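Local coordinates for protein 3-hydroxyisobutyrate dehydrogenase (Thermus thermophilus, PDB 2CVZ) that catalyses the NADP-dependent oxidation of 3-hydroxyisobutyrate, a step of valine catabolism, binding its cofactor largely through a Rossmann-type domain, at residues C[59-64]-C[86-91]; C[111-116]-C[160-165]; C[68-73]-C[97-102]. One frame throughout, in Å; residues are numbered along the deposited sequence.

Following the chain, residues 59-64 take in the end of strand 58-61 and the loop after it, residues 68-73 lie in helix 66-76, residues 86-91 likewise span the end of strand 85-88 and its loop, and residues 97-102 lie in helix 94-105. Contact 1 closes the beta-alpha-beta unit, pairing its two parallel strands. Contact 3 crosses it, opening inside that loop and closing after it, and joins the crossover helix to the next helix. Contact 2 follows in series, from strand 110-117, the sheet neighbour of 85-88, to the long helix 160-188. Asp88 and Tyr111 join contacts 1 and 2, while Leu100 of contact 3 packs on Tyr111. All three contacts reach the NADPH.

Contact 1 of 3, residues C[59-64]-C[86-91]; sequences IFTCLP and WVDATS. With NDP (NADPH dihydro-nicotinamide-adenine-dinucleotide phosphate), chain G.
Thr61 and Trp86 meet through their first torsions: at Thr61 (chi1 49°) OG1 is tucked between the backbone N and the carbonyl carbon, and at Trp86 (chi1 -168°) the indole swings opposite its own N, which brings NE1 to that hydroxyl. The two residues lie on strands 58-61 and 85-88, the two parallel strands of a beta-alpha-beta unit in a Rossmann-type sheet. Val87 N to Ile59 O, Thr61 N to Val87 O and Ala89 N to Thr61 O form the backbone ladder.

On the face bearing Ile59, Thr61, Trp86 and Asp88, a directed chain of side-chain hydrogen bonds runs beside the ladder. Trp86 NE1 donates to Thr61 OG1 (3.0 Å), and the hydroxyl in turn donates a hydrogen bond to Asp88 OD1 (2.7 Å), reaching it from above the carboxylate plane. Thr90 OG1 comes to the same oxygen on the syn side (2.8 Å), and Thr90 N closes an Asx turn on it. Three donors thus grip Asp88 OD1, while OD2 bonds to Tyr111 OH, so both carboxylate oxygens are engaged in a buried setting. Thr90 OG1 also accepts a hydrogen bond from Leu63 N at 2.9 Å, fairly straight (162°), that ties the two loops together beyond the strands. Ile59 CG2 lies over one face of the indole. On the opposite face of the sheet, Phe60 and Val87 point the same way, side by side, with CD2 of Phe60 3.7 Å from CB of Val87.

Both loops reach the cofactor, where Pro64 CD and CG pack near the adenine ribose and base. The ribose hydroxyl O3D of the NADPH lies near the carbonyl oxygens of Leu63 and Pro64 and accepts a hydrogen bond from Ser91 N at 3.1 Å.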
# COMPACT_ATOMS: atom_id res chain seq x y z
N ILE C 59 -18.17 32.74 20.98
CA ILE C 59 -18.29 31.42 21.58
C ILE C 59 -17.26 30.49 20.95
O ILE C 59 -17.13 30.44 19.73
CB ILE C 59 -19.70 30.83 21.32
CG1 ILE C 59 -20.76 31.67 22.04
CG2 ILE C 59 -19.76 29.38 21.80
CD1 ILE C 59 -22.18 31.23 21.77
N PHE C 60 -16.51 29.78 21.80
CA PHE C 60 -15.50 28.84 21.32
C PHE C 60 -15.91 27.41 21.65
O PHE C 60 -16.52 27.16 22.69
CB PHE C 60 -14.15 29.06 22.01
CG PHE C 60 -13.48 30.35 21.67
CD1 PHE C 60 -13.87 31.54 22.28
CD2 PHE C 60 -12.42 30.38 20.76
CE1 PHE C 60 -13.21 32.73 22.01
CE2 PHE C 60 -11.76 31.58 20.48
CZ PHE C 60 -12.15 32.75 21.10
N THR C 61 -15.56 26.48 20.77
CA THR C 61 -15.85 25.07 21.00
C THR C 61 -14.65 24.24 20.59
O THR C 61 -13.97 24.55 19.63
CB THR C 61 -17.08 24.57 20.20
OG1 THR C 61 -16.96 24.97 18.83
CG2 THR C 61 -18.37 25.13 20.79
N CYS C 62 -14.38 23.19 21.37
CA CYS C 62 -13.29 22.28 21.04
C CYS C 62 -13.78 20.93 21.51
O CYS C 62 -13.44 20.46 22.60
CB CYS C 62 -12.00 22.66 21.76
SG CYS C 62 -10.60 21.70 21.12
N LEU C 63 -14.60 20.32 20.66
CA LEU C 63 -15.22 19.03 20.94
C LEU C 63 -14.61 17.93 20.06
O LEU C 63 -13.82 18.22 19.16
CB LEU C 63 -16.73 19.15 20.70
CG LEU C 63 -17.36 20.29 21.52
CD1 LEU C 63 -18.77 20.59 21.02
CD2 LEU C 63 -17.37 19.90 22.99
N PRO C 64 -14.98 16.67 20.31
CA PRO C 64 -14.44 15.55 19.52
C PRO C 64 -14.67 15.68 18.02
O PRO C 64 -13.71 15.67 17.24
CB PRO C 64 -15.16 14.34 20.11
CG PRO C 64 -15.36 14.73 21.53
CD PRO C 64 -15.83 16.16 21.40
N TRP C 86 -18.98 32.33 16.33
CA TRP C 86 -18.76 30.98 16.80
C TRP C 86 -17.43 30.51 16.23
O TRP C 86 -17.32 30.26 15.03
CB TRP C 86 -19.89 30.05 16.33
CG TRP C 86 -19.89 28.71 17.00
CD1 TRP C 86 -18.86 27.80 17.04
CD2 TRP C 86 -20.97 28.12 17.74
NE1 TRP C 86 -19.24 26.69 17.76
CE2 TRP C 86 -20.52 26.86 18.20
CE3 TRP C 86 -22.27 28.54 18.06
CZ2 TRP C 86 -21.33 26.01 18.97
CZ3 TRP C 86 -23.07 27.69 18.83
CH2 TRP C 86 -22.60 26.44 19.27
N VAL C 87 -16.42 30.41 17.10
CA VAL C 87 -15.09 29.97 16.70
C VAL C 87 -14.97 28.50 17.07
O VAL C 87 -14.86 28.15 18.25
CB VAL C 87 -14.00 30.79 17.42
CG1 VAL C 87 -12.61 30.30 17.01
CG2 VAL C 87 -14.15 32.27 17.06
N ASP C 88 -14.98 27.63 16.06
CA ASP C 88 -14.91 26.20 16.29
C ASP C 88 -13.51 25.61 16.12
O ASP C 88 -13.02 25.45 15.00
CB ASP C 88 -15.90 25.51 15.34
CG ASP C 88 -16.05 24.03 15.63
OD1 ASP C 88 -15.75 23.62 16.77
OD2 ASP C 88 -16.49 23.29 14.72
N ALA C 89 -12.88 25.28 17.25
CA ALA C 89 -11.53 24.72 17.26
C ALA C 89 -11.54 23.20 17.14
O ALA C 89 -10.49 22.56 17.21
CB ALA C 89 -10.80 25.14 18.55
N THR C 90 -12.72 22.63 16.95
CA THR C 90 -12.84 21.19 16.77
C THR C 90 -12.19 20.85 15.44
O THR C 90 -12.21 21.67 14.52
CB THR C 90 -14.33 20.76 16.67
OG1 THR C 90 -15.03 21.12 17.87
CG2 THR C 90 -14.44 19.25 16.45
N SER C 91 -11.59 19.67 15.33
CA SER C 91 -11.04 19.25 14.04
C SER C 91 -12.28 18.63 13.42
O SER C 91 -12.56 17.44 13.60
CB SER C 91 -9.94 18.20 14.23
OG SER C 91 -8.78 18.79 14.79
PA NDP G . -10.80 15.27 24.79
O1A NDP G . -9.78 15.50 25.77
O2A NDP G . -11.34 13.90 24.47
O5B NDP G . -12.03 16.27 25.19
C5B NDP G . -13.25 16.25 24.43
C4B NDP G . -14.11 17.30 25.11
O4B NDP G . -15.38 17.28 24.40
C3B NDP G . -14.41 17.11 26.56
O3B NDP G . -14.47 18.40 27.21
C2B NDP G . -15.74 16.47 26.60
O2B NDP G . -16.50 16.55 27.81
C1B NDP G . -16.38 17.08 25.39
N9A NDP G . -17.49 16.25 24.84
C8A NDP G . -17.43 14.94 24.30
N7A NDP G . -18.62 14.54 23.92
C5A NDP G . -19.49 15.56 24.20
C6A NDP G . -20.88 15.75 24.03
N6A NDP G . -21.63 14.79 23.49
N1A NDP G . -21.44 16.91 24.43
C2A NDP G . -20.68 17.89 24.98
N3A NDP G . -19.36 17.81 25.18
C4A NDP G . -18.81 16.61 24.76
O3 NDP G . -10.39 15.91 23.41
PN NDP G . -9.16 16.75 22.84
O1N NDP G . -7.97 15.91 22.96
O2N NDP G . -9.26 18.06 23.57
O5D NDP G . -9.66 17.00 21.34
C5D NDP G . -10.82 17.84 21.03
C4D NDP G . -10.69 18.26 19.53
O4D NDP G . -9.40 18.84 19.36
C3D NDP G . -10.72 17.06 18.59
O3D NDP G . -11.46 17.41 17.41
C2D NDP G . -9.27 16.74 18.33
O2D NDP G . -9.15 15.97 17.15
C1D NDP G . -8.73 18.23 18.25
N1N NDP G . -7.26 18.39 18.47
C2N NDP G . -6.65 17.62 19.51
C3N NDP G . -5.23 17.81 19.70
C7N NDP G . -4.52 17.07 20.74
O7N NDP G . -3.28 16.93 20.76
N7N NDP G . -5.20 16.50 21.76
C4N NDP G . -4.55 18.72 18.87
C5N NDP G . -5.16 19.44 17.89
C6N NDP G . -6.51 19.28 17.69
P2B NDP G . -16.27 15.64 29.04
O1X NDP G . -17.59 15.64 29.70
O2X NDP G . -15.19 16.24 29.87
O3X NDP G . -15.87 14.24 28.59

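Contact 2 of 3, residues C[111-116]-C[160-165]; sequences YLDAPV and AGHAVK. With NDP (NADPH dihydro-nicotinamide-adenine-dinucleotide phosphate), chain G.
Strand residues 111-113 and residues 160-165 at the start of helix 160-188, with Gly161 facing Asp113, run nearly parallel, their short axes 16° apart and 8.2 Å at closest approach. The carboxylate of Asp113 meets the start of the helix. With chi1 at 37°, its CG sits between the backbone N and the carbonyl carbon, directing OD1 to the amides: it accepts a hydrogen bond from His162 N at 3.0 Å through its anti lone pair and a weak, bent one from Gly161 N, while OD2 takes the amide of Gly159. Gly161 has no side chain; a CB there would collide with Asp113 OD1, consistent with the close approach.

His162 covers Asp113, whose CB lies over one face of the imidazole, 3.3 Å from the ring centroid in a CH-pi contact. At the ring's edge NE2 donates to Tyr111 OH (3.0 Å), with the hydroxyl in the imidazole plane; that hydroxyl is also hydrogen-bonded to Asp88 OD2. Further along, the ring of Pro115 wedges against the helix, CG lying 3.3 Å from Gly161 O and 3.6 Å from Lys165 CB.

Bent at chi2 (58°), the Lys165 chain passes Pro115 and carries NZ to Val116 O, 2.7 Å away. C5N of the nicotinamide lies 3.6 Å from Lys165 NZ.

The contact joins the nucleotide-binding sheet to the long helix beside it. The amides at the helix start probably favour the negative form of Asp113, and NZ of Lys165 is held beside the nicotinamide ring by Val116 O and Asn169 OD1.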
# COMPACT_ATOMS: atom_id res chain seq x y z
N TYR C 111 -20.22 31.62 11.95
CA TYR C 111 -19.37 30.47 12.25
C TYR C 111 -18.05 30.56 11.49
O TYR C 111 -18.00 31.01 10.35
CB TYR C 111 -20.08 29.17 11.85
CG TYR C 111 -19.25 27.92 12.01
CD1 TYR C 111 -19.32 27.15 13.17
CD2 TYR C 111 -18.39 27.49 10.99
CE1 TYR C 111 -18.57 25.98 13.32
CE2 TYR C 111 -17.63 26.32 11.12
CZ TYR C 111 -17.73 25.57 12.29
OH TYR C 111 -17.00 24.41 12.41
N LEU C 112 -16.99 30.11 12.15
CA LEU C 112 -15.66 30.09 11.56
C LEU C 112 -14.99 28.81 12.01
O LEU C 112 -14.99 28.51 13.20
CB LEU C 112 -14.83 31.28 12.04
CG LEU C 112 -15.26 32.69 11.65
CD1 LEU C 112 -14.34 33.70 12.31
CD2 LEU C 112 -15.21 32.84 10.14
N ASP C 113 -14.44 28.03 11.08
CA ASP C 113 -13.74 26.84 11.53
C ASP C 113 -12.34 27.30 11.89
O ASP C 113 -11.68 27.99 11.11
CB ASP C 113 -13.71 25.72 10.46
CG ASP C 113 -13.54 26.22 9.04
OD1 ASP C 113 -12.82 25.56 8.27
OD2 ASP C 113 -14.14 27.25 8.68
N ALA C 114 -11.91 26.95 13.09
CA ALA C 114 -10.60 27.36 13.56
C ALA C 114 -9.84 26.23 14.25
O ALA C 114 -9.42 26.37 15.40
CB ALA C 114 -10.74 28.55 14.51
N PRO C 115 -9.66 25.10 13.55
CA PRO C 115 -8.94 23.98 14.15
C PRO C 115 -7.50 24.40 14.47
O PRO C 115 -7.00 25.38 13.90
CB PRO C 115 -9.02 22.89 13.08
CG PRO C 115 -9.13 23.67 11.80
CD PRO C 115 -10.09 24.78 12.18
N VAL C 116 -6.84 23.68 15.36
CA VAL C 116 -5.49 24.06 15.75
C VAL C 116 -4.46 22.94 15.72
O VAL C 116 -4.80 21.77 15.58
CB VAL C 116 -5.51 24.65 17.18
CG1 VAL C 116 -6.43 25.87 17.23
CG2 VAL C 116 -6.00 23.60 18.17
N ALA C 160 -12.52 25.34 4.83
CA ALA C 160 -11.13 25.30 4.40
C ALA C 160 -10.18 25.06 5.56
O ALA C 160 -9.14 24.43 5.40
CB ALA C 160 -10.76 26.59 3.68
N GLY C 161 -10.53 25.58 6.74
CA GLY C 161 -9.69 25.39 7.90
C GLY C 161 -9.66 23.93 8.30
O GLY C 161 -8.59 23.36 8.54
N HIS C 162 -10.83 23.31 8.37
CA HIS C 162 -10.94 21.90 8.73
C HIS C 162 -10.21 21.04 7.71
O HIS C 162 -9.61 20.02 8.06
CB HIS C 162 -12.41 21.47 8.79
CG HIS C 162 -13.17 22.06 9.93
ND1 HIS C 162 -12.68 22.09 11.22
CD2 HIS C 162 -14.41 22.61 9.99
CE1 HIS C 162 -13.57 22.64 12.02
NE2 HIS C 162 -14.63 22.96 11.30
N ALA C 163 -10.27 21.43 6.45
CA ALA C 163 -9.62 20.69 5.38
C ALA C 163 -8.10 20.70 5.54
O ALA C 163 -7.45 19.66 5.45
CB ALA C 163 -10.01 21.26 4.03
N VAL C 164 -7.54 21.88 5.78
CA VAL C 164 -6.10 21.99 5.96
C VAL C 164 -5.66 21.23 7.21
O VAL C 164 -4.60 20.60 7.22
CB VAL C 164 -5.66 23.47 6.09
CG1 VAL C 164 -4.18 23.55 6.44
CG2 VAL C 164 -5.93 24.20 4.79
N LYS C 165 -6.48 21.27 8.25
CA LYS C 165 -6.16 20.56 9.49
C LYS C 165 -6.10 19.06 9.23
O LYS C 165 -5.18 18.39 9.68
CB LYS C 165 -7.20 20.87 10.57
CG LYS C 165 -7.05 20.03 11.85
CD LYS C 165 -5.68 20.20 12.51
CE LYS C 165 -5.56 19.36 13.78
NZ LYS C 165 -4.19 19.40 14.38
PA NDP G . -10.80 15.27 24.79
O1A NDP G . -9.78 15.50 25.77
O2A NDP G . -11.34 13.90 24.47
O5B NDP G . -12.03 16.27 25.19
C5B NDP G . -13.25 16.25 24.43
C4B NDP G . -14.11 17.30 25.11
O4B NDP G . -15.38 17.28 24.40
C3B NDP G . -14.41 17.11 26.56
O3B NDP G . -14.47 18.40 27.21
C2B NDP G . -15.74 16.47 26.60
O2B NDP G . -16.50 16.55 27.81
C1B NDP G . -16.38 17.08 25.39
N9A NDP G . -17.49 16.25 24.84
C8A NDP G . -17.43 14.94 24.30
N7A NDP G . -18.62 14.54 23.92
C5A NDP G . -19.49 15.56 24.20
C6A NDP G . -20.88 15.75 24.03
N6A NDP G . -21.63 14.79 23.49
N1A NDP G . -21.44 16.91 24.43
C2A NDP G . -20.68 17.89 24.98
N3A NDP G . -19.36 17.81 25.18
C4A NDP G . -18.81 16.61 24.76
O3 NDP G . -10.39 15.91 23.41
PN NDP G . -9.16 16.75 22.84
O1N NDP G . -7.97 15.91 22.96
O2N NDP G . -9.26 18.06 23.57
O5D NDP G . -9.66 17.00 21.34
C5D NDP G . -10.82 17.84 21.03
C4D NDP G . -10.69 18.26 19.53
O4D NDP G . -9.40 18.84 19.36
C3D NDP G . -10.72 17.06 18.59
O3D NDP G . -11.46 17.41 17.41
C2D NDP G . -9.27 16.74 18.33
O2D NDP G . -9.15 15.97 17.15
C1D NDP G . -8.73 18.23 18.25
N1N NDP G . -7.26 18.39 18.47
C2N NDP G . -6.65 17.62 19.51
C3N NDP G . -5.23 17.81 19.70
C7N NDP G . -4.52 17.07 20.74
O7N NDP G . -3.28 16.93 20.76
N7N NDP G . -5.20 16.50 21.76
C4N NDP G . -4.55 18.72 18.87
C5N NDP G . -5.16 19.44 17.89
C6N NDP G . -6.51 19.28 17.69
P2B NDP G . -16.27 15.64 29.04
O1X NDP G . -17.59 15.64 29.70
O2X NDP G . -15.19 16.24 29.87
O3X NDP G . -15.87 14.24 28.59

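Contact 3 of 3, residues C[68-73]-C[97-102]; sequences EVYEVA and SRRLAE. With NDP (NADPH dihydro-nicotinamide-adenine-dinucleotide phosphate), chain G.
Leu100 fits against three residues of helix 66-76, and this part of the contact is tight: its CD2 meets Val69 CG1 at 3.5 Å, closer than usual for two carbons, and its CD1 touches Ala73 CB at 3.8 Å. The neighbouring helices run almost parallel, 12° apart, on one side of the Rossmann-type sheet, but their axes are 10.9 Å from each other, so side chains must bridge the distance. Tyr70 does so by sliding past Leu100 in the opposite direction, with Leu100 CB and CD1 over one face of its ring.

The solvent side is looser. Here Tyr70 OH lies 3.3 Å from Arg99 CB and is held by a hydrogen bond with Ala96 O. The guanidinium of the exposed Arg99 stays more loosely by, its plane 22° from the Tyr70 ring. With an alanine here in place of Tyr70, Leu100 would lose the ring against its flank and Ala96 O would probably be left without its hydroxyl partner.

Hydrocarbon packing thus joins the helices, while Glu71 OE2, on helix 66-76 away from this interface, is left to accept a hydrogen bond from N6A of the adenine at 3.0 Å.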
# COMPACT_ATOMS: atom_id res chain seq x y z
N GLU C 68 -20.72 16.56 17.86
CA GLU C 68 -20.93 17.17 19.16
C GLU C 68 -21.13 18.68 19.03
O GLU C 68 -21.86 19.29 19.81
CB GLU C 68 -19.75 16.88 20.09
CG GLU C 68 -19.63 15.43 20.52
CD GLU C 68 -19.28 14.51 19.36
OE1 GLU C 68 -18.22 14.73 18.73
OE2 GLU C 68 -20.05 13.57 19.09
N VAL C 69 -20.47 19.28 18.04
CA VAL C 69 -20.61 20.71 17.81
C VAL C 69 -22.06 20.97 17.41
O VAL C 69 -22.66 21.97 17.81
CB VAL C 69 -19.69 21.20 16.67
CG1 VAL C 69 -19.90 22.69 16.45
CG2 VAL C 69 -18.23 20.92 17.03
N TYR C 70 -22.61 20.05 16.63
CA TYR C 70 -23.99 20.16 16.16
C TYR C 70 -25.00 20.11 17.30
O TYR C 70 -25.88 20.96 17.38
CB TYR C 70 -24.29 19.02 15.18
CG TYR C 70 -24.30 19.45 13.73
CD1 TYR C 70 -25.40 20.10 13.18
CD2 TYR C 70 -23.20 19.19 12.91
CE1 TYR C 70 -25.42 20.48 11.84
CE2 TYR C 70 -23.21 19.56 11.56
CZ TYR C 70 -24.32 20.20 11.04
OH TYR C 70 -24.33 20.56 9.71
N GLU C 71 -24.88 19.12 18.17
CA GLU C 71 -25.82 19.01 19.27
C GLU C 71 -25.70 20.14 20.28
O GLU C 71 -26.69 20.50 20.93
CB GLU C 71 -25.69 17.64 19.96
CG GLU C 71 -24.36 17.37 20.63
CD GLU C 71 -24.29 15.94 21.15
OE1 GLU C 71 -24.27 15.01 20.31
OE2 GLU C 71 -24.25 15.76 22.38
N VAL C 72 -24.51 20.71 20.42
CA VAL C 72 -24.32 21.82 21.35
C VAL C 72 -24.92 23.07 20.72
O VAL C 72 -25.44 23.94 21.41
CB VAL C 72 -22.82 22.06 21.67
CG1 VAL C 72 -22.65 23.36 22.42
CG2 VAL C 72 -22.28 20.91 22.50
N ALA C 73 -24.85 23.15 19.39
CA ALA C 73 -25.39 24.28 18.66
C ALA C 73 -26.92 24.28 18.72
O ALA C 73 -27.55 25.33 18.84
CB ALA C 73 -24.92 24.23 17.20
N SER C 97 -19.72 21.25 8.50
CA SER C 97 -19.49 22.54 9.12
C SER C 97 -20.13 23.65 8.31
O SER C 97 -20.61 24.63 8.88
CB SER C 97 -17.99 22.79 9.28
OG SER C 97 -17.43 21.88 10.21
N ARG C 98 -20.16 23.50 6.99
CA ARG C 98 -20.77 24.52 6.14
C ARG C 98 -22.27 24.59 6.41
O ARG C 98 -22.85 25.67 6.46
CB ARG C 98 -20.55 24.22 4.66
CG ARG C 98 -19.11 24.28 4.21
CD ARG C 98 -19.02 24.30 2.70
NE ARG C 98 -17.66 24.11 2.23
CZ ARG C 98 -17.05 22.93 2.13
NH1 ARG C 98 -17.70 21.82 2.46
NH2 ARG C 98 -15.80 22.86 1.70
N ARG C 99 -22.90 23.43 6.55
CA ARG C 99 -24.33 23.40 6.82
C ARG C 99 -24.60 24.01 8.19
O ARG C 99 -25.59 24.72 8.38
CB ARG C 99 -24.86 21.96 6.78
CG ARG C 99 -24.96 21.39 5.37
CD ARG C 99 -25.76 20.10 5.36
NE ARG C 99 -25.03 18.98 5.96
CZ ARG C 99 -24.03 18.35 5.36
NH1 ARG C 99 -23.64 18.72 4.14
NH2 ARG C 99 -23.42 17.35 5.97
N LEU C 100 -23.70 23.74 9.13
CA LEU C 100 -23.84 24.29 10.48
C LEU C 100 -23.75 25.81 10.39
O LEU C 100 -24.51 26.53 11.05
CB LEU C 100 -22.73 23.76 11.39
CG LEU C 100 -22.69 24.33 12.81
CD1 LEU C 100 -24.00 24.03 13.52
CD2 LEU C 100 -21.52 23.73 13.57
N ALA C 101 -22.83 26.30 9.57
CA ALA C 101 -22.65 27.74 9.39
C ALA C 101 -23.94 28.37 8.88
O ALA C 101 -24.37 29.41 9.37
CB ALA C 101 -21.50 28.01 8.42
N GLU C 102 -24.56 27.73 7.89
CA GLU C 102 -25.80 28.23 7.31
C GLU C 102 -26.88 28.28 8.39
O GLU C 102 -27.59 29.27 8.54
CB GLU C 102 -26.26 27.33 6.17
CG GLU C 102 -25.28 27.24 5.01
CD GLU C 102 -25.77 26.33 3.90
OE1 GLU C 102 -26.87 26.60 3.36
OE2 GLU C 102 -25.07 25.36 3.56
PA NDP G . -10.80 15.27 24.79
O1A NDP G . -9.78 15.50 25.77
O2A NDP G . -11.34 13.90 24.47
O5B NDP G . -12.03 16.27 25.19
C5B NDP G . -13.25 16.25 24.43
C4B NDP G . -14.11 17.30 25.11
O4B NDP G . -15.38 17.28 24.40
C3B NDP G . -14.41 17.11 26.56
O3B NDP G . -14.47 18.40 27.21
C2B NDP G . -15.74 16.47 26.60
O2B NDP G . -16.50 16.55 27.81
C1B NDP G . -16.38 17.08 25.39
N9A NDP G . -17.49 16.25 24.84
C8A NDP G . -17.43 14.94 24.30
N7A NDP G . -18.62 14.54 23.92
C5A NDP G . -19.49 15.56 24.20
C6A NDP G . -20.88 15.75 24.03
N6A NDP G . -21.63 14.79 23.49
N1A NDP G . -21.44 16.91 24.43
C2A NDP G . -20.68 17.89 24.98
N3A NDP G . -19.36 17.81 25.18
C4A NDP G . -18.81 16.61 24.76
O3 NDP G . -10.39 15.91 23.41
PN NDP G . -9.16 16.75 22.84
O1N NDP G . -7.97 15.91 22.96
O2N NDP G . -9.26 18.06 23.57
O5D NDP G . -9.66 17.00 21.34
C5D NDP G . -10.82 17.84 21.03
C4D NDP G . -10.69 18.26 19.53
O4D NDP G . -9.40 18.84 19.36
C3D NDP G . -10.72 17.06 18.59
O3D NDP G . -11.46 17.41 17.41
C2D NDP G . -9.27 16.74 18.33
O2D NDP G . -9.15 15.97 17.15
C1D NDP G . -8.73 18.23 18.25
N1N NDP G . -7.26 18.39 18.47
C2N NDP G . -6.65 17.62 19.51
C3N NDP G . -5.23 17.81 19.70
C7N NDP G . -4.52 17.07 20.74
O7N NDP G . -3.28 16.93 20.76
N7N NDP G . -5.20 16.50 21.76
C4N NDP G . -4.55 18.72 18.87
C5N NDP G . -5.16 19.44 17.89
C6N NDP G . -6.51 19.28 17.69
P2B NDP G . -16.27 15.64 29.04
O1X NDP G . -17.59 15.64 29.70
O2X NDP G . -15.19 16.24 29.87
O3X NDP G . -15.87 14.24 28.59